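Amidohydrolase (Pseudomonas aeruginosa, PDB 2I5G) is a TIM-barrel amidohydrolase of the membrane dipeptidase family (peptidase family M19) and probably acts as a metal-dependent dipeptidase. Local coordinates at residues Phe290-Leu293 and Thr294-Leu297; Arg305-Arg308 and Lys309-Glu313. The protein carries 2 engineered substitutions. All coordinates share one frame; numbering follows the deposited sequence.

Contact 1 (Phe290-Leu293 and Thr294-Leu297); sequences FPNL and TETL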
loop_
_atom_site.group_PDB
_atom_site.type_symbol
_atom_site.label_atom_id
_atom_site.label_comp_id
_atom_site.label_asym_id
_atom_site.label_seq_id
_atom_site.Cartn_x
_atom_site.Cartn_y
_atom_site.Cartn_z
ATOM N N PHE A 290 -17.252 18.889 -27.922
ATOM C CA PHE A 290 -17.556 17.462 -28.049
ATOM C C PHE A 290 -18.226 17.098 -29.381
ATOM O O PHE A 290 -17.827 16.137 -30.043
ATOM C CB PHE A 290 -18.444 17.013 -26.884
ATOM C CG PHE A 290 -17.861 15.895 -26.068
ATOM C CD1 PHE A 290 -17.799 14.601 -26.575
ATOM C CD2 PHE A 290 -17.348 16.140 -24.795
ATOM C CE1 PHE A 290 -17.235 13.568 -25.829
ATOM C CE2 PHE A 290 -16.782 15.116 -24.042
ATOM C CZ PHE A 290 -16.725 13.828 -24.560
ATOM N N PRO A 291 -19.244 17.866 -29.799
ATOM C CA PRO A 291 -19.931 17.574 -31.063
ATOM C C PRO A 291 -19.080 17.446 -32.331
ATOM O O PRO A 291 -19.548 16.913 -33.333
ATOM C CB PRO A 291 -20.980 18.690 -31.164
ATOM C CG PRO A 291 -20.454 19.767 -30.274
ATOM C CD PRO A 291 -19.871 19.011 -29.117
ATOM N N ASN A 292 -17.838 17.916 -32.301
ATOM C CA ASN A 292 -16.978 17.806 -33.477
ATOM C C ASN A 292 -16.491 16.374 -33.651
ATOM O O ASN A 292 -16.006 15.993 -34.719
ATOM C CB ASN A 292 -15.764 18.718 -33.347
ATOM C CG ASN A 292 -16.140 20.166 -33.228
ATOM O OD1 ASN A 292 -15.281 21.025 -33.043
ATOM N ND2 ASN A 292 -17.428 20.453 -33.330
ATOM N N LEU A 293 -16.616 15.587 -32.587
ATOM C CA LEU A 293 -16.186 14.200 -32.606
ATOM C C LEU A 293 -17.246 13.329 -33.271
ATOM O O LEU A 293 -16.936 12.313 -33.897
ATOM C CB LEU A 293 -15.909 13.737 -31.174
ATOM C CG LEU A 293 -15.238 12.377 -30.983
ATOM C CD1 LEU A 293 -14.074 12.211 -31.950
ATOM C CD2 LEU A 293 -14.764 12.268 -29.546
ATOM N N THR A 294 -18.503 13.729 -33.134
ATOM C CA THR A 294 -19.599 12.995 -33.750
ATOM C C THR A 294 -19.533 13.275 -35.243
ATOM O O THR A 294 -19.607 12.362 -36.064
ATOM C CB THR A 294 -20.962 13.462 -33.193
ATOM O OG1 THR A 294 -21.069 13.069 -31.819
ATOM C CG2 THR A 294 -22.112 12.846 -33.979
ATOM N N GLU A 295 -19.384 14.548 -35.585
ATOM C CA GLU A 295 -19.296 14.962 -36.976
ATOM C C GLU A 295 -18.088 14.326 -37.661
ATOM O O GLU A 295 -18.191 13.847 -38.790
ATOM C CB GLU A 295 -19.203 16.490 -37.056
ATOM C CG GLU A 295 -18.811 17.029 -38.427
ATOM C CD GLU A 295 -18.846 18.550 -38.498
ATOM O OE1 GLU A 295 -18.444 19.207 -37.512
ATOM O OE2 GLU A 295 -19.264 19.089 -39.549
ATOM N N THR A 296 -16.946 14.314 -36.978
ATOM C CA THR A 296 -15.733 13.736 -37.546
ATOM C C THR A 296 -15.886 12.246 -37.815
ATOM O O THR A 296 -15.875 11.816 -38.966
ATOM C CB THR A 296 -14.507 13.980 -36.631
ATOM O OG1 THR A 296 -14.186 15.379 -36.627
ATOM C CG2 THR A 296 -13.298 13.200 -37.132
ATOM N N LEU A 297 -16.026 11.454 -36.761
ATOM C CA LEU A 297 -16.198 10.015 -36.927
ATOM C C LEU A 297 -17.225 9.741 -38.024
ATOM O O LEU A 297 -17.075 8.822 -38.839
ATOM C CB LEU A 297 -16.669 9.392 -35.611
ATOM C CG LEU A 297 -15.607 9.240 -34.521
ATOM C CD1 LEU A 297 -16.285 9.013 -33.183
ATOM C CD2 LEU A 297 -14.691 8.083 -34.857
#

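Contact 2 (Arg305-Arg308 and Lys309-Glu313); sequences RVVR and KVMGE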
loop_
_atom_site.group_PDB
_atom_site.type_symbol
_atom_site.label_atom_id
_atom_site.label_comp_id
_atom_site.label_asym_id
_atom_site.label_seq_id
_atom_site.Cartn_x
_atom_site.Cartn_y
_atom_site.Cartn_z
ATOM N N ARG A 305 -25.334 4.207 -36.640
ATOM C CA ARG A 305 -25.515 3.237 -35.563
ATOM C C ARG A 305 -24.263 3.008 -34.727
ATOM O O ARG A 305 -24.332 2.972 -33.499
ATOM C CB ARG A 305 -26.006 1.912 -36.144
ATOM C CG ARG A 305 -26.703 0.992 -35.154
ATOM C CD ARG A 305 -26.004 -0.351 -35.120
ATOM N NE ARG A 305 -25.395 -0.646 -36.411
ATOM C CZ ARG A 305 -24.412 -1.519 -36.587
ATOM N NH1 ARG A 305 -23.934 -2.187 -35.548
ATOM N NH2 ARG A 305 -23.888 -1.706 -37.793
ATOM N N VAL A 306 -23.122 2.841 -35.389
ATOM C CA VAL A 306 -21.874 2.629 -34.672
ATOM C C VAL A 306 -21.535 3.903 -33.906
ATOM O O VAL A 306 -21.111 3.849 -32.759
ATOM C CB VAL A 306 -20.708 2.287 -35.632
ATOM C CG1 VAL A 306 -19.417 2.093 -34.831
ATOM C CG2 VAL A 306 -21.028 1.026 -36.423
ATOM N N VAL A 307 -21.721 5.052 -34.543
ATOM C CA VAL A 307 -21.438 6.323 -33.887
ATOM C C VAL A 307 -22.208 6.444 -32.568
ATOM O O VAL A 307 -21.625 6.800 -31.547
ATOM C CB VAL A 307 -21.805 7.524 -34.794
ATOM C CG1 VAL A 307 -21.562 8.834 -34.052
ATOM C CG2 VAL A 307 -20.982 7.478 -36.077
ATOM N N ARG A 308 -23.507 6.148 -32.583
ATOM C CA ARG A 308 -24.306 6.229 -31.360
ATOM C C ARG A 308 -23.565 5.432 -30.291
ATOM O O ARG A 308 -23.466 5.847 -29.133
ATOM C CB ARG A 308 -25.688 5.592 -31.543
ATOM C CG ARG A 308 -26.330 5.748 -32.909
ATOM C CD ARG A 308 -27.143 7.021 -33.056
ATOM N NE ARG A 308 -28.115 7.190 -31.982
ATOM C CZ ARG A 308 -29.153 8.019 -32.037
ATOM N NH1 ARG A 308 -29.373 8.754 -33.118
ATOM N NH2 ARG A 308 -29.960 8.135 -30.991
ATOM N N LYS A 309 -23.050 4.275 -30.700
ATOM C CA LYS A 309 -22.322 3.381 -29.805
ATOM C C LYS A 309 -21.141 4.079 -29.157
ATOM O O LYS A 309 -21.126 4.310 -27.951
ATOM C CB LYS A 309 -21.783 2.168 -30.567
ATOM C CG LYS A 309 -22.783 1.448 -31.437
ATOM C CD LYS A 309 -23.884 0.837 -30.611
ATOM C CE LYS A 309 -24.504 -0.325 -31.358
ATOM N NZ LYS A 309 -23.466 -1.330 -31.735
ATOM N N VAL A 310 -20.150 4.406 -29.978
ATOM C CA VAL A 310 -18.934 5.043 -29.509
ATOM C C VAL A 310 -19.165 6.320 -28.721
ATOM O O VAL A 310 -18.405 6.624 -27.806
ATOM C CB VAL A 310 -17.986 5.347 -30.683
ATOM C CG1 VAL A 310 -16.688 5.930 -30.158
ATOM C CG2 VAL A 310 -17.710 4.074 -31.469
HETATM N N MSE A 311 -20.209 7.067 -29.048
HETATM C CA MSE A 311 -20.443 8.309 -28.323
HETATM C C MSE A 311 -21.078 8.140 -26.947
HETATM O O MSE A 311 -20.992 9.049 -26.117
HETATM C CB MSE A 311 -21.270 9.287 -29.171
HETATM C CG MSE A 311 -20.539 9.809 -30.407
HETATM SE SE MSE A 311 -18.733 10.462 -30.047
HETATM C CE MSE A 311 -19.158 12.025 -28.994
ATOM N N GLY A 312 -21.697 6.989 -26.686
ATOM C CA GLY A 312 -22.306 6.806 -25.382
ATOM C C GLY A 312 -23.078 5.529 -25.112
ATOM O O GLY A 312 -22.932 4.938 -24.042
ATOM N N GLU A 313 -23.906 5.099 -26.059
ATOM C CA GLU A 313 -24.692 3.882 -25.870
ATOM C C GLU A 313 -23.902 2.725 -25.270
ATOM O O GLU A 313 -24.391 2.045 -24.374
ATOM C CB GLU A 313 -25.318 3.441 -27.194
ATOM C CG GLU A 313 -26.394 4.386 -27.701
ATOM C CD GLU A 313 -27.183 3.810 -28.863
ATOM O OE1 GLU A 313 -28.162 4.462 -29.296
ATOM O OE2 GLU A 313 -26.825 2.708 -29.341
HETATM O O HOH W 1 -26.720 2.570 -32.186
#

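Contact 1 (Phe290-Leu293 and Thr294-Leu297)
Leu293 and Leu297, one helical turn apart, lie side by side with their side chains pointing the same way, and CD1 of Leu293 meets CD1 of Leu297 at 4.1 Å. The two reach this position by different torsions: in Leu293 CG stands opposite the main-chain nitrogen (chi1 -171°), whereas in Leu297 it stands opposite the carbonyl carbon (chi1 -75°). This second setting also lays the Leu297 branch alongside the main chain of the preceding turn, with its CD1 3.4 Å from Leu293 O. The same carbonyl accepts the Leu297 N-H, at 3.1 Å from N to O, with the donor above the carbonyl plane.

Thr296 turns back on its own helix. Its OG1 donates to Asn292 O over 2.7 Å, nearly in line with the C=O bond, while the Thr296 N-H reaches that oxygen from well above the carbonyl plane, N to O 3.0 Å. Two donors of one residue thus grip a single carbonyl oxygen, which satisfies the hydroxyl of this buried threonine within the helix and should restrict its rotation. One residue earlier, Glu295 N donates to Pro291 O at 3.3 Å with a nearly straight N-H...O angle of 171°; Thr294 N adds a weak bond to the same oxygen.

Thr294, by contrast, sends its OG1 outside the helix, to a hydrogen bond with His7 ND1. These residues form the early turns of helix 291-299, which is wedged among three others: Leu293 and Thr296 pack on Ile225 of helix 225-239, Thr294 touches Leu6 of helix 5-8, and Leu293 and Thr294 rest against Met311 of helix 304-323.

Contact 2 (Arg305-Arg308 and Lys309-Glu313)
Arg305 to Glu313 form one continuous helical run in which the bonding pattern changes from alpha to pi type. Met311 N donates to Val307 O at 2.9 Å, the donor lying almost on the line of the C=O bond, as in a regular alpha turn; the Lys309 N to Arg305 O bond is weak. At Arg308 the turn widens: its carbonyl oxygen accepts Glu313 N, five residues on, at 3.2 Å, while the i+4 bond from Gly312 N is weak.

On the buried side, Val307 and Met311 (a selenomethionine) run next to each other in the same direction, CG1 of Val307 lying 3.9 Å from CG of Met311.

The polar side is organised by charge. Arg308 and Glu313 pass at a slant, their guanidinium and carboxylate planes 63° apart. Glu313 OE1 lies at the guanidinium edge, 3.8 Å from Arg308 NE, which makes a long salt bridge. Glu313 is extended beyond CG, and its other oxygen, OE2, accepts from a water at 2.9 Å; this water also donates to Arg305 O, tying the carboxylate to the main chain two turns earlier.

Arg305 NH1 and Lys309 NZ come within 3.9 Å of each other. Their closeness is probably made tolerable by Glu241, whose OE1 forms salt bridges to both, and Lys309 gains a second partner in Asp242. The bends of the lysine at chi2 and chi4 (-64° and 56°) fold its chain past Arg305 O toward these two acidic side chains.

The whole is an amphipathic helix with a local pi-type turn in a TIM-barrel-family protein: Arg305, Arg308, Lys309 and Glu313 form its charged face, while on the apolar face, shared with Met311, Val306 and Val310 pack on helix 225-239 and Val307 on helices 291-299 and 5-8.

Overall arrangement
Contact 1 comes first along the chain, on helix 291-299, and contact 2 follows on helix 304-323, the next helix. Their centres are about 11 Å apart, on the same side of the chain's centre, and the two helices touch directly. Met311 is the main link: its CE lies 3.6 Å from Thr294 OG1 and 3.8 Å from Phe290 CD1, and its SE lies 4.1 Å from Leu293 CG. Val307 adds packing against Thr294. Both contacts also border helices 5-8 and 225-239, so this late helical pair packs against both helix 5-8, near the N-terminus, and helix 225-239, in a protein of the M19 family.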